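Local coordinates for type-iv like pilin ttha1219 (Thermus thermophilus, PDB 5G23), which is a type IV-like pilin, probably a component of the pilus apparatus that serves DNA uptake in natural competence, at residues L51-L56 / A223-I228; R58-V63 / D81-W86; L72-S77 / V147-G152; G153-Q158 / V173-L178; L199-G204 / S208-P213. All blocks are in the same frame, centred on the assembly; numbering follows the deposited sequence.

Contact 1. Residues L51-L56 / A223-I228; sequences LTATVL and AEKLWI
The indole of W227 receives the methyl of A53 over one face, while L56 CD2 lies at its edge, near the ring plane, and the carbonyl O of K225 is at the rim, also in plane. The setting is that of a pilin-like fold: the N-terminal helix 44-61 laid on an antiparallel sheet, here on its outermost strand 221-230. The short axes run 9.7 Å apart and only 26° from parallel. A53 CB stands 3.5 Å from the centroid of the five-membered ring, 14° off its normal, a CH-pi contact; its nearest ring atom is W227 CE2, at 3.4 Å. With chi1 at 71°, W227 CG is placed between the backbone N and the carbonyl carbon, and the ring projects from the strand to the helix. K225 comes alongside, its CE 3.7 Å from A53 CB, before the chain bends at its end and NZ makes a weak hydrogen bond to S50 OG. W227 also touches A57, L178 and L180, and an alanine in its place would probably leave A53 without its aromatic cover and a gap between helix and sheet. On the helix, L51, T52, T54 and V55 pack on the second subunit. L56 crosses W227 at about a right angle, its CD2 4.0 Å from W227 CZ2.

Contact 2. Residues R58-V63 / D81-W86; sequences RELYTV and DGVQGW
V63 holds CG1 anti to its backbone N (chi1 170°) and CG2 anti to its carbonyl carbon, a fork whose two methyls both face G85 CA, with CG1 also against W86 O. CG1 of V63 comes 3.8 Å from G85 CA and 3.7 Å from W86 O, and V63 CG2 is 4.0 Å from the same G85 CA. A turn earlier, L60 puts CG anti to the carbonyl carbon, and its CD2 touches V83 CG2 at 4.2 Å. The C-terminal part of helix 44-61 and the residues just beyond it thus rest on strand 82-88 of the seven-stranded antiparallel sheet, and the chains close in until the CA atoms of V63 and W86 are 5.5 Å apart. A beta carbon on G85 would fall 2.6 Å from V63 CG2, a clash, so this close approach depends on the missing side chain. Two bonds shape the turn that delivers V63: T62 OG1 donates to E59 O over 2.8 Å, tilted 29° from the carbonyl plane, and V63 N bonds to L60 O. V83 is flanked by L72, L74 and Y109, and R58 NH1 forms a salt bridge to E59 OE1 of the second subunit. The contact is van der Waals: L60 meets V83 methyl to methyl, and V63 lies against the backbone of G85 and W86. Its fit therefore depends on close shape matching at the glycine, while the directed bonds lie within the helix end.

Contact 3. Residues L72-S77 / V147-G152; sequences LVLSPS and VAYLEG
Apolar packing joins L74 to V147 and Y149, and with them strand 69-75 of the seven-stranded sheet to strand 141-151 of the four-stranded one. L74 divides its two methyls between the partners: CD2 meets V147 CG1 at 3.9 Å, where the side chains cross at about a right angle, and CD1 goes to the tyrosine. Its CG is anti to the carbonyl carbon (chi1 -59°) with chi2 extended, which carries the two methyls towards strand 141-151. The aromatic part is tighter. L74 CD1 lies 3.4 Å from Y149 CD1 and 4.0 Å from Y149 CB, approaching the ring obliquely. Y149 CG sits between its backbone N and carbonyl carbon (chi1 65°), turning the ring to the flank of L74. V83 packs on L74 from the neighbouring strand, L178 on V147, and V173 and L176 on Y149, so the two branches belong to a wider hydrophobic layer.

Polar links come through a third party, the buried carboxylate of D81: D81 OD1 accepts from S77 N and D81 OD2 from V147 N, one oxygen for each segment, and R157 NH2 adds a salt bridge to OD1. The combination implies a division of labour: methyls and ring pack between the sheets, while D81, probably kept ionised by R157 and the two N-H donors, links the loop after strand 69-75 to strand 141-151.

Contact 4. Residues G153-Q158 / V173-L178; sequences GTWKRQ and VSALAL
A tryptophan spanning one strand to reach the next but one marks the edge of the four-stranded antiparallel sheet. W155 sits on the outermost strand 154-156, which makes a hairpin with 141-151, and its ring extends past that intervening strand to A175 and A177 of strand 173-184. The two short axes lie 8.8 Å apart at 47°. CG of W155 is anti to the carbonyl carbon (chi1 -77°); with chi2 at 97°, this brings the benzene end of the indole to strand 173-184. CZ3 of W155 comes 3.5 Å from A177 CB, obliquely, and 3.6 Å from A177 N, while L176 C is at the ring edge, 4.0 Å from the same CZ3. W155 CH2 reaches A175 CB at 4.2 Å. Beneath the ring's path are A148 and L150 of the intervening strand, and P202 and L205, in the loop before helix 207-210, also pack on it. A serine in place of W155 is likely to leave A175 and A177 without their large neighbour and take away part of the packing under P202 and L205. The contact is van der Waals, with the ring also lying against the peptide backbone, and the two short alanines probably allow it to lie this close.

Contact 5. Residues L199-G204 / S208-P213; sequences LSYPPG and SLLELP
Y201 meets L210 and L212 with different parts of its side chain. L210 CD1 is at the ring edge, near its plane, 4.2 Å from Y201 CE1, the two side chains sliding past each other in opposite directions. At the far end of the ring, Y201 OH lies 3.9 Å from L212 CD1. L199 closes the group: its CD1 is 4.3 Å from L212 CD1, and its CB stands 4.0 Å above the plane of the Y201 ring, offset toward the rim. CG of Y201 is anti to the carbonyl carbon (chi1 -64°), aiming the phenol at the leucines. One shell out, the end of helix 207-210 spaces those leucines: E211, with phi at 54°, makes a Schellman motif, E211 N bonds to S208 O at 3.3 Å, and the chain then swings L212 beside L210. E211 OE1 takes a salt bridge from R157 NH1, and R146 NH2 bonds E211 O, fixing the turn to the body. Around this patch L199 and Y201 pack on L226 of strand 221-230, L212 on Y179 of strand 173-184, and L210 on A148 of strand 141-151, so loop and short helix together cover the face of the four-stranded sheet turned away from helix 44-61.

Overall arrangement
The five contacts step from the N-terminal helix through both sheets. Contacts 1 and 2 share helix 44-61, with centres about 13 Å apart, and both touch the second subunit. Contact 1 sets the helix on the four-stranded sheet and contact 2 sets it on the seven-stranded one; contact 3 then joins the two sheets directly. The centres of contacts 3 and 4, which use neighbouring strands, are about 6 Å apart, and that of contact 5, on the outer loop and helix 207-210, is about 11 Å from contact 4. Along the chain, contacts 2 to 5 fall within the loop closed by contact 1, and contacts 2 and 3 interleave, consistent with a single compact unit built on the helix.

Contact 1. Residues L51-L56 / A223-I228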
# COMPACT_ATOMS: atom_id res chain seq x y z
N LEU B 51 -1.99 -6.59 -2.39
CA LEU B 51 -2.04 -5.29 -1.78
C LEU B 51 -0.92 -5.18 -0.73
O LEU B 51 -0.25 -4.15 -0.63
CB LEU B 51 -3.41 -5.04 -1.15
CG LEU B 51 -4.55 -4.74 -2.12
CD1 LEU B 51 -5.87 -4.77 -1.36
CD2 LEU B 51 -4.38 -3.38 -2.73
N THR B 52 -0.78 -6.23 0.08
CA THR B 52 0.17 -6.23 1.19
C THR B 52 1.56 -6.13 0.64
O THR B 52 2.40 -5.33 1.10
CB THR B 52 0.01 -7.55 2.04
OG1 THR B 52 -1.29 -7.59 2.58
CG2 THR B 52 0.96 -7.59 3.19
N ALA B 53 1.83 -6.87 -0.43
CA ALA B 53 3.15 -6.77 -1.03
C ALA B 53 3.46 -5.39 -1.62
O ALA B 53 4.60 -4.93 -1.51
CB ALA B 53 3.29 -7.81 -2.13
N THR B 54 2.47 -4.75 -2.22
CA THR B 54 2.66 -3.38 -2.78
C THR B 54 2.98 -2.42 -1.65
O THR B 54 3.89 -1.63 -1.79
CB THR B 54 1.41 -2.93 -3.51
OG1 THR B 54 1.15 -3.86 -4.57
CG2 THR B 54 1.51 -1.50 -4.04
N VAL B 55 2.31 -2.58 -0.47
CA VAL B 55 2.59 -1.66 0.64
C VAL B 55 4.02 -1.85 1.11
O VAL B 55 4.74 -0.91 1.32
CB VAL B 55 1.58 -1.86 1.78
CG1 VAL B 55 1.95 -1.09 3.05
CG2 VAL B 55 0.16 -1.41 1.33
N LEU B 56 4.42 -3.10 1.38
CA LEU B 56 5.73 -3.36 1.93
C LEU B 56 6.84 -3.05 0.97
O LEU B 56 7.91 -2.53 1.38
CB LEU B 56 5.81 -4.82 2.43
CG LEU B 56 5.43 -5.11 3.87
CD1 LEU B 56 3.94 -4.79 4.11
CD2 LEU B 56 5.70 -6.60 4.20
N ALA B 223 -3.19 -19.32 0.45
CA ALA B 223 -2.55 -18.61 -0.68
C ALA B 223 -1.21 -18.05 -0.17
O ALA B 223 -1.04 -17.82 1.03
CB ALA B 223 -3.40 -17.49 -1.17
N GLU B 224 -0.28 -17.91 -1.09
CA GLU B 224 1.06 -17.42 -0.75
C GLU B 224 1.56 -16.43 -1.76
O GLU B 224 1.03 -16.32 -2.87
CB GLU B 224 2.04 -18.60 -0.64
CG GLU B 224 2.30 -19.24 -2.03
CD GLU B 224 3.15 -20.48 -2.00
OE1 GLU B 224 3.64 -20.91 -0.91
OE2 GLU B 224 3.27 -21.10 -3.10
N LYS B 225 2.57 -15.65 -1.37
CA LYS B 225 3.12 -14.74 -2.26
C LYS B 225 4.60 -14.55 -1.94
O LYS B 225 4.95 -14.36 -0.80
CB LYS B 225 2.41 -13.40 -2.24
CG LYS B 225 2.77 -12.58 -3.48
CD LYS B 225 2.04 -11.28 -3.48
CE LYS B 225 2.44 -10.42 -4.66
NZ LYS B 225 1.84 -10.98 -5.90
N LEU B 226 5.41 -14.65 -2.97
CA LEU B 226 6.84 -14.29 -2.93
C LEU B 226 7.06 -13.06 -3.80
O LEU B 226 6.66 -13.05 -4.96
CB LEU B 226 7.72 -15.41 -3.44
CG LEU B 226 9.23 -15.18 -3.55
CD1 LEU B 226 9.84 -15.10 -2.18
CD2 LEU B 226 9.89 -16.27 -4.35
N TRP B 227 7.76 -12.04 -3.26
CA TRP B 227 8.10 -10.90 -4.07
C TRP B 227 9.51 -10.39 -3.73
O TRP B 227 9.95 -10.56 -2.60
CB TRP B 227 7.00 -9.84 -4.01
CG TRP B 227 6.83 -9.09 -2.72
CD1 TRP B 227 7.12 -7.82 -2.57
CD2 TRP B 227 6.24 -9.51 -1.50
NE1 TRP B 227 6.83 -7.39 -1.32
CE2 TRP B 227 6.28 -8.43 -0.63
CE3 TRP B 227 5.76 -10.74 -1.02
CZ2 TRP B 227 5.82 -8.50 0.67
CZ3 TRP B 227 5.22 -10.81 0.26
CH2 TRP B 227 5.27 -9.69 1.12
N ILE B 228 10.15 -9.80 -4.72
CA ILE B 228 11.50 -9.34 -4.62
C ILE B 228 11.48 -7.84 -4.68
O ILE B 228 10.81 -7.25 -5.52
CB ILE B 228 12.34 -9.81 -5.80
CG1 ILE B 228 12.24 -11.30 -5.97
CG2 ILE B 228 13.77 -9.32 -5.57
CD1 ILE B 228 12.57 -12.12 -4.72

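Contact 2. Residues R58-V63 / D81-W86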
# COMPACT_ATOMS: atom_id res chain seq x y z
N ARG B 58 6.93 -0.83 -1.44
CA ARG B 58 7.13 0.61 -1.62
C ARG B 58 7.90 1.18 -0.45
O ARG B 58 8.74 2.06 -0.61
CB ARG B 58 5.81 1.32 -1.81
CG ARG B 58 5.95 2.77 -2.24
CD ARG B 58 4.62 3.57 -2.36
NE ARG B 58 4.90 4.91 -2.97
CZ ARG B 58 4.36 5.41 -4.08
NH1 ARG B 58 3.39 4.74 -4.75
NH2 ARG B 58 4.75 6.61 -4.50
N GLU B 59 7.61 0.70 0.74
CA GLU B 59 8.24 1.19 1.90
C GLU B 59 9.72 0.72 1.98
O GLU B 59 10.60 1.48 2.37
CB GLU B 59 7.41 0.71 3.09
CG GLU B 59 7.84 1.10 4.47
CD GLU B 59 7.32 2.45 4.86
OE1 GLU B 59 6.52 3.02 4.09
OE2 GLU B 59 7.84 2.95 5.86
N LEU B 60 9.99 -0.54 1.68
CA LEU B 60 11.30 -1.10 1.86
C LEU B 60 12.29 -0.67 0.76
O LEU B 60 13.50 -0.61 1.02
CB LEU B 60 11.24 -2.62 1.98
CG LEU B 60 10.54 -3.08 3.28
CD1 LEU B 60 10.28 -4.57 3.27
CD2 LEU B 60 11.35 -2.72 4.54
N TYR B 61 11.79 -0.35 -0.43
CA TYR B 61 12.64 0.13 -1.51
C TYR B 61 13.43 1.37 -1.07
O TYR B 61 14.54 1.59 -1.51
CB TYR B 61 11.80 0.49 -2.73
CG TYR B 61 12.58 0.98 -3.89
CD1 TYR B 61 13.16 0.08 -4.77
CD2 TYR B 61 12.75 2.34 -4.14
CE1 TYR B 61 13.88 0.51 -5.88
CE2 TYR B 61 13.44 2.78 -5.25
CZ TYR B 61 14.04 1.83 -6.11
OH TYR B 61 14.78 2.23 -7.20
N THR B 62 12.82 2.19 -0.25
CA THR B 62 13.43 3.44 0.17
C THR B 62 14.52 3.28 1.27
O THR B 62 15.23 4.19 1.57
CB THR B 62 12.34 4.45 0.68
OG1 THR B 62 11.77 4.03 1.93
CG2 THR B 62 11.16 4.53 -0.23
N VAL B 63 14.63 2.09 1.88
CA VAL B 63 15.50 1.95 3.05
C VAL B 63 16.91 2.28 2.66
O VAL B 63 17.41 1.81 1.67
CB VAL B 63 15.31 0.55 3.68
CG1 VAL B 63 16.36 0.32 4.72
CG2 VAL B 63 13.95 0.49 4.34
N ASP B 81 9.64 -13.55 10.73
CA ASP B 81 10.74 -12.68 10.63
C ASP B 81 10.35 -11.28 10.96
O ASP B 81 9.16 -10.95 10.88
CB ASP B 81 11.35 -12.77 9.25
CG ASP B 81 11.93 -14.17 8.95
OD1 ASP B 81 11.93 -15.09 9.87
OD2 ASP B 81 12.39 -14.36 7.84
N GLY B 82 11.34 -10.51 11.38
CA GLY B 82 11.16 -9.10 11.61
C GLY B 82 12.09 -8.31 10.75
O GLY B 82 13.18 -8.78 10.45
N VAL B 83 11.63 -7.19 10.26
CA VAL B 83 12.49 -6.34 9.47
C VAL B 83 12.33 -4.89 9.95
O VAL B 83 11.20 -4.46 10.21
CB VAL B 83 12.31 -6.51 7.96
CG1 VAL B 83 10.89 -6.40 7.56
CG2 VAL B 83 13.13 -5.47 7.21
N GLN B 84 13.44 -4.23 10.17
CA GLN B 84 13.46 -2.79 10.45
C GLN B 84 14.37 -2.07 9.46
O GLN B 84 15.42 -2.60 9.12
CB GLN B 84 13.89 -2.46 11.87
CG GLN B 84 13.18 -3.22 12.98
CD GLN B 84 13.94 -3.13 14.27
OE1 GLN B 84 13.81 -2.15 15.00
NE2 GLN B 84 14.85 -4.07 14.50
N GLY B 85 13.99 -0.84 9.08
CA GLY B 85 14.74 -0.03 8.19
C GLY B 85 14.63 1.48 8.44
O GLY B 85 13.68 1.94 9.05
N TRP B 86 15.64 2.22 8.02
CA TRP B 86 15.65 3.70 8.24
C TRP B 86 16.03 4.36 6.92
O TRP B 86 16.70 3.75 6.03
CB TRP B 86 16.62 4.06 9.36
CG TRP B 86 16.25 3.53 10.68
CD1 TRP B 86 15.57 4.17 11.65
CD2 TRP B 86 16.52 2.21 11.19
NE1 TRP B 86 15.35 3.34 12.72
CE2 TRP B 86 15.95 2.13 12.46
CE3 TRP B 86 17.16 1.07 10.65
CZ2 TRP B 86 16.01 0.98 13.23
CZ3 TRP B 86 17.28 -0.05 11.42
CH2 TRP B 86 16.66 -0.11 12.72

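Contact 3. Residues L72-S77 / V147-G152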
# COMPACT_ATOMS: atom_id res chain seq x y z
N LEU B 72 19.32 -1.04 8.00
CA LEU B 72 18.48 -2.20 7.94
C LEU B 72 18.88 -3.17 9.02
O LEU B 72 20.10 -3.41 9.25
CB LEU B 72 18.61 -2.87 6.57
CG LEU B 72 17.70 -4.06 6.30
CD1 LEU B 72 16.31 -3.59 5.98
CD2 LEU B 72 18.24 -4.92 5.16
N VAL B 73 17.89 -3.75 9.66
CA VAL B 73 18.12 -4.90 10.54
C VAL B 73 17.12 -5.97 10.22
O VAL B 73 15.91 -5.74 10.25
CB VAL B 73 17.98 -4.53 12.04
CG1 VAL B 73 18.18 -5.75 12.90
CG2 VAL B 73 19.02 -3.52 12.47
N LEU B 74 17.64 -7.16 9.92
CA LEU B 74 16.83 -8.35 9.66
C LEU B 74 16.93 -9.31 10.83
O LEU B 74 18.05 -9.58 11.26
CB LEU B 74 17.27 -9.07 8.41
CG LEU B 74 17.18 -8.19 7.20
CD1 LEU B 74 17.81 -8.90 5.98
CD2 LEU B 74 15.76 -7.82 6.85
N SER B 75 15.77 -9.77 11.33
CA SER B 75 15.67 -10.65 12.53
C SER B 75 14.83 -11.88 12.25
O SER B 75 13.68 -11.93 12.64
CB SER B 75 14.98 -9.88 13.68
OG SER B 75 15.79 -8.75 13.96
N PRO B 76 15.35 -12.82 11.46
CA PRO B 76 14.58 -14.01 11.16
C PRO B 76 14.44 -14.88 12.38
O PRO B 76 15.28 -14.86 13.30
CB PRO B 76 15.41 -14.76 10.10
CG PRO B 76 16.81 -14.23 10.31
CD PRO B 76 16.70 -12.84 10.87
N SER B 77 13.33 -15.58 12.43
CA SER B 77 13.09 -16.50 13.55
C SER B 77 12.07 -17.55 13.12
O SER B 77 11.30 -17.34 12.17
CB SER B 77 12.58 -15.71 14.75
OG SER B 77 11.15 -15.58 14.78
N VAL B 147 11.82 -13.22 5.34
CA VAL B 147 12.57 -12.23 4.57
C VAL B 147 13.99 -12.78 4.40
O VAL B 147 14.61 -13.15 5.38
CB VAL B 147 12.68 -10.90 5.31
CG1 VAL B 147 13.42 -9.86 4.51
CG2 VAL B 147 11.27 -10.36 5.68
N ALA B 148 14.45 -12.85 3.17
CA ALA B 148 15.82 -13.20 2.84
C ALA B 148 16.45 -12.01 2.11
O ALA B 148 15.74 -11.08 1.70
CB ALA B 148 15.84 -14.40 1.92
N TYR B 149 17.78 -12.01 2.01
CA TYR B 149 18.45 -10.94 1.35
C TYR B 149 19.52 -11.45 0.38
O TYR B 149 20.11 -12.53 0.55
CB TYR B 149 19.07 -9.97 2.37
CG TYR B 149 20.15 -10.55 3.22
CD1 TYR B 149 19.86 -11.17 4.41
CD2 TYR B 149 21.54 -10.34 2.91
CE1 TYR B 149 20.85 -11.66 5.22
CE2 TYR B 149 22.53 -10.80 3.74
CZ TYR B 149 22.15 -11.43 4.90
OH TYR B 149 23.12 -11.94 5.71
N LEU B 150 19.79 -10.65 -0.63
CA LEU B 150 20.72 -11.02 -1.68
C LEU B 150 21.99 -10.23 -1.48
O LEU B 150 21.99 -9.00 -1.51
CB LEU B 150 20.13 -10.74 -3.05
CG LEU B 150 20.99 -11.07 -4.28
CD1 LEU B 150 21.41 -12.55 -4.29
CD2 LEU B 150 20.24 -10.72 -5.52
N GLU B 151 23.10 -10.93 -1.21
CA GLU B 151 24.40 -10.28 -1.01
C GLU B 151 25.39 -10.84 -2.01
O GLU B 151 25.69 -12.05 -1.99
CB GLU B 151 24.96 -10.52 0.38
CG GLU B 151 26.32 -9.85 0.60
CD GLU B 151 27.00 -10.29 1.87
OE1 GLU B 151 26.39 -11.01 2.66
OE2 GLU B 151 28.17 -9.88 2.05
N GLY B 152 25.83 -10.02 -2.94
CA GLY B 152 26.80 -10.47 -3.96
C GLY B 152 26.38 -11.69 -4.74
O GLY B 152 27.20 -12.56 -4.93

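Contact 4. Residues G153-Q158 / V173-L178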
# COMPACT_ATOMS: atom_id res chain seq x y z
N GLY B 153 25.14 -11.82 -5.17
CA GLY B 153 24.78 -13.06 -5.85
C GLY B 153 24.39 -14.28 -5.00
O GLY B 153 23.91 -15.22 -5.55
N THR B 154 24.58 -14.25 -3.66
CA THR B 154 24.12 -15.31 -2.80
C THR B 154 22.90 -14.87 -1.92
O THR B 154 22.96 -13.87 -1.22
CB THR B 154 25.24 -15.72 -1.84
OG1 THR B 154 26.33 -16.18 -2.63
CG2 THR B 154 24.84 -16.84 -0.91
N TRP B 155 21.85 -15.66 -1.91
CA TRP B 155 20.69 -15.40 -1.06
C TRP B 155 20.96 -15.94 0.36
O TRP B 155 21.48 -17.06 0.51
CB TRP B 155 19.40 -16.05 -1.65
CG TRP B 155 18.83 -15.28 -2.82
CD1 TRP B 155 19.03 -15.52 -4.15
CD2 TRP B 155 18.02 -14.12 -2.74
NE1 TRP B 155 18.38 -14.53 -4.90
CE2 TRP B 155 17.74 -13.69 -4.05
CE3 TRP B 155 17.55 -13.36 -1.68
CZ2 TRP B 155 16.99 -12.55 -4.32
CZ3 TRP B 155 16.75 -12.27 -1.96
CH2 TRP B 155 16.51 -11.87 -3.25
N LYS B 156 20.62 -15.14 1.39
CA LYS B 156 20.90 -15.53 2.77
C LYS B 156 19.64 -15.26 3.61
O LYS B 156 18.80 -14.42 3.24
CB LYS B 156 22.08 -14.69 3.29
CG LYS B 156 23.40 -14.99 2.59
CD LYS B 156 24.56 -14.16 3.02
CE LYS B 156 25.78 -14.61 2.21
NZ LYS B 156 26.97 -13.93 2.67
N ARG B 157 19.51 -15.99 4.72
CA ARG B 157 18.47 -15.66 5.70
C ARG B 157 19.03 -15.92 7.06
O ARG B 157 19.23 -17.07 7.49
CB ARG B 157 17.16 -16.42 5.47
CG ARG B 157 16.11 -16.21 6.55
CD ARG B 157 14.72 -16.75 6.22
NE ARG B 157 13.83 -16.76 7.38
CZ ARG B 157 13.82 -17.70 8.34
NH1 ARG B 157 14.60 -18.75 8.26
NH2 ARG B 157 13.09 -17.57 9.41
N GLN B 158 19.38 -14.81 7.68
CA GLN B 158 20.14 -14.86 8.90
C GLN B 158 20.05 -13.47 9.48
O GLN B 158 19.69 -12.50 8.79
CB GLN B 158 21.60 -15.25 8.66
CG GLN B 158 22.34 -14.38 7.67
CD GLN B 158 23.66 -14.97 7.19
OE1 GLN B 158 23.69 -16.09 6.66
NE2 GLN B 158 24.73 -14.27 7.44
N VAL B 173 23.84 -5.20 0.18
CA VAL B 173 22.62 -5.93 -0.03
C VAL B 173 21.91 -5.36 -1.24
O VAL B 173 21.61 -4.20 -1.29
CB VAL B 173 21.69 -5.84 1.21
CG1 VAL B 173 20.32 -6.44 0.93
CG2 VAL B 173 22.33 -6.54 2.40
N SER B 174 21.68 -6.16 -2.22
CA SER B 174 21.11 -5.66 -3.47
C SER B 174 19.58 -5.81 -3.54
O SER B 174 18.96 -5.15 -4.37
CB SER B 174 21.84 -6.26 -4.66
OG SER B 174 21.55 -7.58 -4.83
N ALA B 175 19.02 -6.75 -2.77
CA ALA B 175 17.57 -7.04 -2.81
C ALA B 175 17.10 -7.79 -1.61
O ALA B 175 17.91 -8.43 -0.93
CB ALA B 175 17.19 -7.76 -4.07
N LEU B 176 15.80 -7.74 -1.35
CA LEU B 176 15.13 -8.52 -0.31
C LEU B 176 14.11 -9.41 -1.01
O LEU B 176 13.52 -8.98 -2.00
CB LEU B 176 14.41 -7.66 0.69
CG LEU B 176 15.25 -6.65 1.47
CD1 LEU B 176 14.36 -5.83 2.36
CD2 LEU B 176 16.32 -7.35 2.30
N ALA B 177 13.96 -10.59 -0.50
CA ALA B 177 12.86 -11.46 -0.86
C ALA B 177 11.93 -11.60 0.32
O ALA B 177 12.36 -11.94 1.43
CB ALA B 177 13.35 -12.82 -1.29
N LEU B 178 10.65 -11.34 0.10
CA LEU B 178 9.64 -11.44 1.11
C LEU B 178 8.60 -12.51 0.73
O LEU B 178 8.27 -12.65 -0.46
CB LEU B 178 8.96 -10.09 1.31
CG LEU B 178 9.96 -9.08 1.86
CD1 LEU B 178 10.43 -8.26 0.70
CD2 LEU B 178 9.31 -8.20 2.86

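Contact 5. Residues L199-G204 / S208-P213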
# COMPACT_ATOMS: atom_id res chain seq x y z
N LEU B 199 5.34 -20.57 -6.37
CA LEU B 199 6.31 -19.51 -6.45
C LEU B 199 7.17 -19.58 -7.69
O LEU B 199 7.39 -20.67 -8.22
CB LEU B 199 7.22 -19.54 -5.19
CG LEU B 199 6.46 -19.54 -3.85
CD1 LEU B 199 7.52 -19.52 -2.75
CD2 LEU B 199 5.52 -18.35 -3.83
N SER B 200 7.63 -18.44 -8.14
CA SER B 200 8.66 -18.35 -9.18
C SER B 200 9.85 -17.79 -8.51
O SER B 200 9.83 -16.63 -8.11
CB SER B 200 8.28 -17.35 -10.27
OG SER B 200 7.16 -17.84 -10.93
N TYR B 201 10.88 -18.57 -8.34
CA TYR B 201 12.02 -18.10 -7.57
C TYR B 201 13.01 -17.41 -8.47
O TYR B 201 13.30 -17.87 -9.57
CB TYR B 201 12.72 -19.27 -6.89
CG TYR B 201 11.93 -19.99 -5.88
CD1 TYR B 201 11.90 -19.58 -4.55
CD2 TYR B 201 11.20 -21.15 -6.22
CE1 TYR B 201 11.21 -20.31 -3.58
CE2 TYR B 201 10.54 -21.88 -5.28
CZ TYR B 201 10.52 -21.45 -3.97
OH TYR B 201 9.82 -22.22 -3.04
N PRO B 202 13.63 -16.35 -7.98
CA PRO B 202 14.80 -15.90 -8.64
C PRO B 202 15.99 -16.83 -8.52
O PRO B 202 16.04 -17.69 -7.65
CB PRO B 202 15.10 -14.58 -7.91
CG PRO B 202 14.62 -14.79 -6.54
CD PRO B 202 13.46 -15.74 -6.65
N PRO B 203 17.01 -16.59 -9.36
CA PRO B 203 18.19 -17.43 -9.31
C PRO B 203 18.80 -17.52 -7.93
O PRO B 203 19.05 -16.51 -7.30
CB PRO B 203 19.13 -16.74 -10.29
CG PRO B 203 18.24 -16.07 -11.28
CD PRO B 203 17.07 -15.62 -10.48
N GLY B 204 19.06 -18.74 -7.49
CA GLY B 204 19.74 -18.97 -6.28
C GLY B 204 18.86 -19.00 -5.03
O GLY B 204 19.35 -19.37 -3.98
N SER B 208 14.21 -24.18 0.72
CA SER B 208 15.04 -24.63 1.91
C SER B 208 15.56 -23.40 2.69
O SER B 208 15.46 -23.32 3.92
CB SER B 208 16.19 -25.49 1.45
OG SER B 208 17.06 -25.75 2.51
N LEU B 209 16.01 -22.40 1.96
CA LEU B 209 16.47 -21.17 2.61
C LEU B 209 15.37 -20.42 3.36
O LEU B 209 15.62 -19.90 4.45
CB LEU B 209 17.17 -20.27 1.62
CG LEU B 209 17.81 -19.06 2.32
CD1 LEU B 209 19.09 -19.47 3.00
CD2 LEU B 209 18.06 -17.92 1.37
N LEU B 210 14.18 -20.39 2.77
CA LEU B 210 13.07 -19.66 3.32
C LEU B 210 12.41 -20.40 4.43
O LEU B 210 11.66 -19.78 5.16
CB LEU B 210 12.04 -19.38 2.24
CG LEU B 210 12.51 -18.42 1.17
CD1 LEU B 210 11.44 -18.34 0.10
CD2 LEU B 210 12.81 -17.05 1.71
N GLU B 211 12.71 -21.68 4.59
CA GLU B 211 12.17 -22.51 5.66
C GLU B 211 10.63 -22.46 5.66
O GLU B 211 9.98 -22.11 6.64
CB GLU B 211 12.69 -22.09 7.02
CG GLU B 211 14.13 -22.46 7.18
CD GLU B 211 14.82 -21.92 8.43
OE1 GLU B 211 14.19 -21.36 9.33
OE2 GLU B 211 16.03 -22.10 8.46
N LEU B 212 10.11 -22.78 4.50
CA LEU B 212 8.62 -22.74 4.34
C LEU B 212 8.01 -23.80 5.21
O LEU B 212 8.56 -24.92 5.29
CB LEU B 212 8.31 -22.96 2.89
CG LEU B 212 8.84 -21.95 1.91
CD1 LEU B 212 8.25 -22.20 0.54
CD2 LEU B 212 8.53 -20.54 2.40
N PRO B 213 6.95 -23.47 5.94
CA PRO B 213 6.31 -24.43 6.77
C PRO B 213 5.40 -25.39 5.96
O PRO B 213 5.31 -25.32 4.70
CB PRO B 213 5.43 -23.60 7.65
CG PRO B 213 4.99 -22.50 6.73
CD PRO B 213 6.14 -22.25 5.80